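Local structure of ABC transporter periplasmic-binding protein YtfQ (Mycobacterium smegmatis, 6HB0) at residues K195-M198 with E199-K203; G230-P233 with G234-I237. The protein is the periplasmic solute-binding component of a mycobacterial ABC transporter for L-arabinofuranose and probably binds the sugar for uptake. One frame throughout, in Å; residues are numbered along the deposited sequence.

Contact 1 (K195-M198 with E199-K203); sequences KQVM and EAFLK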
ATOM      1  N   LYS A 195      10.706  10.100 -15.250  1.00 27.38           N
ATOM      2  CA  LYS A 195      11.903  10.632 -15.918  1.00 30.46           C
ATOM      3  C   LYS A 195      11.604  11.936 -16.680  1.00 30.52           C
ATOM      4  O   LYS A 195      12.340  12.907 -16.560  1.00 28.44           O
ATOM      5  CB  LYS A 195      12.483   9.604 -16.885  1.00 33.64           C
ATOM      6  CG  LYS A 195      13.739  10.043 -17.579  1.00 34.78           C
ATOM      7  CD  LYS A 195      14.263   9.002 -18.531  1.00 39.81           C
ATOM      8  CE  LYS A 195      15.647   9.394 -19.000  1.00 39.21           C
ATOM      9  NZ  LYS A 195      16.209   8.179 -19.607  1.00 43.73           N
ATOM     10  N   GLN A 196      10.503  11.929 -17.415  1.00 28.46           N
ATOM     11  CA  GLN A 196      10.075  13.093 -18.224  1.00 30.49           C
ATOM     12  C   GLN A 196       9.767  14.313 -17.351  1.00 30.96           C
ATOM     13  O   GLN A 196      10.162  15.427 -17.671  1.00 28.62           O
ATOM     14  CB  GLN A 196       8.871  12.701 -19.042  1.00 30.66           C
ATOM     15  CG  GLN A 196       8.120  13.838 -19.722  1.00 31.91           C
ATOM     16  CD  GLN A 196       7.109  13.312 -20.721  1.00 30.51           C
ATOM     17  OE1 GLN A 196       7.376  12.329 -21.410  1.00 31.48           O
ATOM     18  NE2 GLN A 196       5.962  13.967 -20.817  1.00 29.22           N
ATOM     19  N   VAL A 197       9.076  14.091 -16.230  1.00 28.71           N
ATOM     20  CA  VAL A 197       8.717  15.172 -15.353  1.00 31.11           C
ATOM     21  C   VAL A 197       9.938  15.691 -14.611  1.00 31.44           C
ATOM     22  O   VAL A 197      10.071  16.883 -14.424  1.00 28.15           O
ATOM     23  CB  VAL A 197       7.637  14.743 -14.355  1.00 31.23           C
ATOM     24  CG1 VAL A 197       7.437  15.821 -13.307  1.00 33.38           C
ATOM     25  CG2 VAL A 197       6.345  14.459 -15.136  1.00 35.30           C
ATOM     26  N   MET A 198      10.816  14.791 -14.170  1.00 27.87           N
ATOM     27  CA  MET A 198      12.034  15.241 -13.539  1.00 30.35           C
ATOM     28  C   MET A 198      12.888  16.085 -14.508  1.00 30.76           C
ATOM     29  O   MET A 198      13.548  17.049 -14.079  1.00 29.47           O
ATOM     30  CB  MET A 198      12.854  14.045 -13.043  1.00 25.71           C
ATOM     31  CG  MET A 198      13.999  14.449 -12.136  1.00 30.59           C
ATOM     32  SD  MET A 198      13.453  15.091 -10.583  1.00 32.29           S
ATOM     33  CE  MET A 198      14.869  16.055 -10.066  1.00 36.54           C
ATOM     34  N   GLU A 199      12.934  15.713 -15.781  1.00 31.35           N
ATOM     35  CA  GLU A 199      13.659  16.548 -16.775  1.00 33.55           C
ATOM     36  C   GLU A 199      13.067  17.932 -16.772  1.00 35.76           C
ATOM     37  O   GLU A 199      13.784  18.931 -16.743  1.00 38.43           O
ATOM     38  CB  GLU A 199      13.594  15.966 -18.207  1.00 35.76           C
ATOM     39  CG  GLU A 199      14.447  14.717 -18.464  1.00 44.27           C
ATOM     40  CD  GLU A 199      13.952  13.893 -19.687  1.00 47.92           C
ATOM     41  OE1 GLU A 199      13.146  14.424 -20.518  1.00 46.59           O
ATOM     42  OE2 GLU A 199      14.361  12.707 -19.823  1.00 49.27           O
ATOM     43  N   ALA A 200      11.743  18.007 -16.785  1.00 34.33           N
ATOM     44  CA  ALA A 200      11.066  19.291 -16.788  1.00 37.48           C
ATOM     45  C   ALA A 200      11.404  20.094 -15.531  1.00 37.50           C
ATOM     46  O   ALA A 200      11.586  21.291 -15.594  1.00 34.34           O
ATOM     47  CB  ALA A 200       9.568  19.110 -16.874  1.00 39.40           C
ATOM     48  N   PHE A 201      11.428  19.434 -14.380  1.00 34.70           N
ATOM     49  CA  PHE A 201      11.722  20.102 -13.126  1.00 32.78           C
ATOM     50  C   PHE A 201      13.160  20.669 -13.143  1.00 32.53           C
ATOM     51  O   PHE A 201      13.403  21.765 -12.635  1.00 36.01           O
ATOM     52  CB  PHE A 201      11.602  19.133 -11.945  1.00 30.70           C
ATOM     53  CG  PHE A 201      10.208  18.757 -11.556  1.00 32.39           C
ATOM     54  CD1 PHE A 201       9.098  19.473 -11.980  1.00 30.52           C
ATOM     55  CD2 PHE A 201      10.009  17.703 -10.688  1.00 34.52           C
ATOM     56  CE1 PHE A 201       7.841  19.174 -11.545  1.00 32.63           C
ATOM     57  CE2 PHE A 201       8.737  17.374 -10.272  1.00 32.40           C
ATOM     58  CZ  PHE A 201       7.655  18.131 -10.678  1.00 33.45           C
ATOM     59  N   LEU A 202      14.100  19.880 -13.619  1.00 33.17           N
ATOM     60  CA  LEU A 202      15.502  20.274 -13.731  1.00 36.27           C
ATOM     61  C   LEU A 202      15.666  21.510 -14.638  1.00 40.96           C
ATOM     62  O   LEU A 202      16.574  22.308 -14.438  1.00 39.42           O
ATOM     63  CB  LEU A 202      16.354  19.135 -14.268  1.00 34.31           C
ATOM     64  CG  LEU A 202      16.599  17.971 -13.271  1.00 35.61           C
ATOM     65  CD1 LEU A 202      17.017  16.706 -14.026  1.00 33.71           C
ATOM     66  CD2 LEU A 202      17.611  18.319 -12.198  1.00 34.59           C
ATOM     67  N   LYS A 203      14.793  21.650 -15.624  1.00 44.34           N
ATOM     68  CA  LYS A 203      14.802  22.820 -16.497  1.00 50.02           C
ATOM     69  C   LYS A 203      14.175  24.042 -15.855  1.00 46.66           C
ATOM     70  O   LYS A 203      14.691  25.135 -16.018  1.00 47.22           O
ATOM     71  CB  LYS A 203      14.110  22.514 -17.841  1.00 54.06           C
ATOM     72  CG  LYS A 203      15.038  21.861 -18.842  1.00 63.80           C
ATOM     73  CD  LYS A 203      14.264  21.193 -19.974  1.00 72.61           C
ATOM     74  CE  LYS A 203      15.143  20.219 -20.753  1.00 72.76           C
ATOM     75  NZ  LYS A 203      14.376  19.018 -21.178  1.00 71.52           N
TER

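Contact 2 (G230-P233 with G234-I237); sequences GKKP and GTDI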
ATOM      1  N   GLY A 230      23.940  15.138 -15.505  1.00 45.93           N
ATOM      2  CA  GLY A 230      25.266  15.159 -14.886  1.00 45.17           C
ATOM      3  C   GLY A 230      25.252  15.428 -13.394  1.00 46.46           C
ATOM      4  O   GLY A 230      26.239  15.866 -12.846  1.00 43.48           O
ATOM      5  N   LYS A 231      24.130  15.173 -12.728  1.00 39.92           N
ATOM      6  CA  LYS A 231      24.060  15.278 -11.274  1.00 38.51           C
ATOM      7  C   LYS A 231      24.019  13.895 -10.643  1.00 38.20           C
ATOM      8  O   LYS A 231      23.801  12.899 -11.321  1.00 41.59           O
ATOM      9  CB  LYS A 231      22.843  16.117 -10.857  1.00 39.85           C
ATOM     10  CG  LYS A 231      23.006  17.616 -11.111  1.00 45.30           C
ATOM     11  CD  LYS A 231      21.693  18.320 -11.407  1.00 51.96           C
ATOM     12  CE  LYS A 231      21.866  19.814 -11.710  1.00 51.64           C
ATOM     13  NZ  LYS A 231      22.314  20.590 -10.523  1.00 50.58           N
ATOM     14  N   LYS A 232      24.207  13.845  -9.331  1.00 39.94           N
ATOM     15  CA  LYS A 232      24.381  12.594  -8.625  1.00 41.40           C
ATOM     16  C   LYS A 232      23.166  12.332  -7.739  1.00 35.02           C
ATOM     17  O   LYS A 232      23.016  12.960  -6.693  1.00 35.96           O
ATOM     18  CB  LYS A 232      25.654  12.687  -7.790  1.00 47.71           C
ATOM     19  CG  LYS A 232      26.543  11.464  -7.881  1.00 59.01           C
ATOM     20  CD  LYS A 232      27.464  11.363  -6.664  1.00 63.80           C
ATOM     21  CE  LYS A 232      27.533   9.918  -6.173  1.00 65.69           C
ATOM     22  NZ  LYS A 232      28.369   9.822  -4.945  1.00 64.67           N
ATOM     23  N   PRO A 233      22.274  11.416  -8.169  1.00 34.24           N
ATOM     24  CA  PRO A 233      21.059  11.203  -7.374  1.00 32.56           C
ATOM     25  C   PRO A 233      21.440  10.588  -6.080  1.00 28.05           C
ATOM     26  O   PRO A 233      22.266   9.743  -6.055  1.00 30.64           O
ATOM     27  CB  PRO A 233      20.237  10.224  -8.221  1.00 31.06           C
ATOM     28  CG  PRO A 233      21.248   9.498  -9.003  1.00 33.22           C
ATOM     29  CD  PRO A 233      22.298  10.534  -9.342  1.00 35.24           C
ATOM     30  N   GLY A 234      20.840  11.011  -5.007  1.00 31.91           N
ATOM     31  CA  GLY A 234      21.214  10.507  -3.698  1.00 32.03           C
ATOM     32  C   GLY A 234      22.197  11.383  -2.958  1.00 34.29           C
ATOM     33  O   GLY A 234      22.276  11.290  -1.752  1.00 33.49           O
ATOM     34  N   THR A 235      22.948  12.216  -3.674  1.00 34.18           N
ATOM     35  CA  THR A 235      23.866  13.169  -3.017  1.00 39.20           C
ATOM     36  C   THR A 235      23.554  14.618  -3.354  1.00 34.43           C
ATOM     37  O   THR A 235      23.309  15.403  -2.464  1.00 38.87           O
ATOM     38  CB  THR A 235      25.329  12.885  -3.388  1.00 42.73           C
ATOM     39  OG1 THR A 235      25.549  11.481  -3.315  1.00 41.69           O
ATOM     40  CG2 THR A 235      26.256  13.592  -2.407  1.00 45.77           C
ATOM     41  N   ASP A 236      23.556  14.959  -4.632  1.00 34.86           N
ATOM     42  CA  ASP A 236      23.215  16.324  -5.065  1.00 38.66           C
ATOM     43  C   ASP A 236      21.737  16.606  -4.906  1.00 38.41           C
ATOM     44  O   ASP A 236      21.336  17.701  -4.485  1.00 35.81           O
ATOM     45  CB  ASP A 236      23.559  16.495  -6.534  1.00 41.38           C
ATOM     46  CG  ASP A 236      25.065  16.402  -6.805  1.00 48.34           C
ATOM     47  OD1 ASP A 236      25.825  16.777  -5.868  1.00 48.78           O
ATOM     48  OD2 ASP A 236      25.466  16.009  -7.937  1.00 43.07           O
ATOM     49  N   ILE A 237      20.933  15.613  -5.290  1.00 31.93           N
ATOM     50  CA  ILE A 237      19.487  15.681  -5.131  1.00 30.59           C
ATOM     51  C   ILE A 237      19.104  14.367  -4.469  1.00 29.81           C
ATOM     52  O   ILE A 237      19.363  13.280  -5.003  1.00 31.33           O
ATOM     53  CB  ILE A 237      18.760  15.807  -6.483  1.00 33.27           C
ATOM     54  CG1 ILE A 237      19.143  17.129  -7.170  1.00 34.81           C
ATOM     55  CG2 ILE A 237      17.260  15.750  -6.262  1.00 34.01           C
ATOM     56  CD1 ILE A 237      18.533  17.370  -8.549  1.00 33.18           C
TER
HETATM   57  O   HOH W   1      28.538  10.927  -2.557  1.00 62.89           O

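Contact 1 (K195-M198 with E199-K203)
Lys-195 to Met-198 meet Glu-199 to Leu-202 as i, i+4 neighbours along the alpha-helix 191-204. In this alpha/beta lobe of the periplasmic binding protein the helix is the connection of a beta-alpha-beta crossover. It joins the parallel strands 179-186 and 210-213, which have strand 148-154 between them. Four consecutive backbone bonds hold the two turns together, running from Glu-199 N, Ala-200 N, Phe-201 N and Leu-202 N to the carbonyls of Lys-195, Gln-196, Val-197 and Met-198. The bond from Leu-202 N to Met-198 O is 2.9 Å long.

On the buried side, Val-197 and Phe-201 lie side by side and point the same way. Val-197 places CG1 anti to its backbone N (chi1 171°), which carries this methyl over a face of the Phe-201 ring. Val-197 CG1 makes a CH-pi contact, 3.7 Å from the centroid of the Phe-201 ring and 20° off its normal. Both side chains also touch strands 148-154 and 179-186.

Met-198 turns toward the next helix in the chain, 216-228, where it packs on Ala-222, Ala-225 and Ile-226. Its chain bends at chi2 (68°), and Met-198 CE reaches Leu-202 CG at 4.1 Å.

Lys-195 and Glu-199 flank this packing at the partly exposed edge beside helix 216-228. Glu-199 reaches back and crosses the aliphatic part of Lys-195 at a slant. Lys-195 NZ and Glu-199 OE2 remain 4.9 Å apart, so they form no salt bridge, and any attraction between the charges is probably weak. NZ also has a long, weak ion pair with Glu-224. The closest approach of the two side chains is from Glu-199 OE2 to Lys-195 CG, 3.5 Å.

Contact 2 (G230-P233 with G234-I237)
The backbone of Lys-232 to Thr-235 folds into a type II beta turn, with Pro-233 and Gly-234 at its corners and Thr-235 N bonded to Lys-232 O at 3.1 Å. Gly-234 has a positive phi of 96°, where a side chain would run into the carbonyl oxygen of Pro-233. The chain keeps curling beyond the turn. Asp-236 N also gives its hydrogen to Lys-232 O, at 2.9 Å. This second donor lies in the carbonyl plane, whereas Thr-235 N comes from above it. Gly-234 N bonds to Ile-237 O at 2.7 Å, and a single beta bridge pairs Pro-233 with Ile-237. Ile-237 N is buried with no partner in the model.

Asp-236 turns its carboxylate back on Lys-232. Its CG stands anti to the carbonyl carbon (chi1 -65°), and Asp-236 OD2 accepts a hydrogen bond from Lys-232 N at 2.9 Å. The donor meets OD2 on the anti side, well out of the carboxylate plane. Asp-236 OD2 also sits 3.3 Å from Lys-232 CB.

Lys-232 and Thr-235 are joined through a water. Lys-232 NZ donates to it at 2.6 Å, and Thr-235 OG1 is hydrogen-bonded to it at 3.1 Å.

Pro-233 packs its ring on Met-223, Ile-226 and Glu-227 of helix 216-228. Gly-230 ends that helix as the C-prime residue of a Schellman motif.

Lys-232 is thus gripped at both ends of its backbone, N by a carboxylate and O by two amides. Both polar backbone atoms of this exposed residue are satisfied within the loop, which would hold the turn in shape.

The two contacts follow one another along the chain and neither encloses the other. Contact 1 comes first and joins successive turns of helix 191-204. The chain then passes through strand 210-213 and helix 216-228. Contact 2 closes the tight loop after that helix and delivers the chain into strand 238-242. Their centres are 14 Å apart, yet the two contacts touch. Ile-237 CD1 packs against Leu-202 CD2 at 3.9 Å and against Met-198 CE at 4.2 Å. Leu-202 CD2 also meets Lys-231 CD. Apolar packing therefore ties helix 191-204 to the loop that follows its neighbour, helix 216-228, within one lobe.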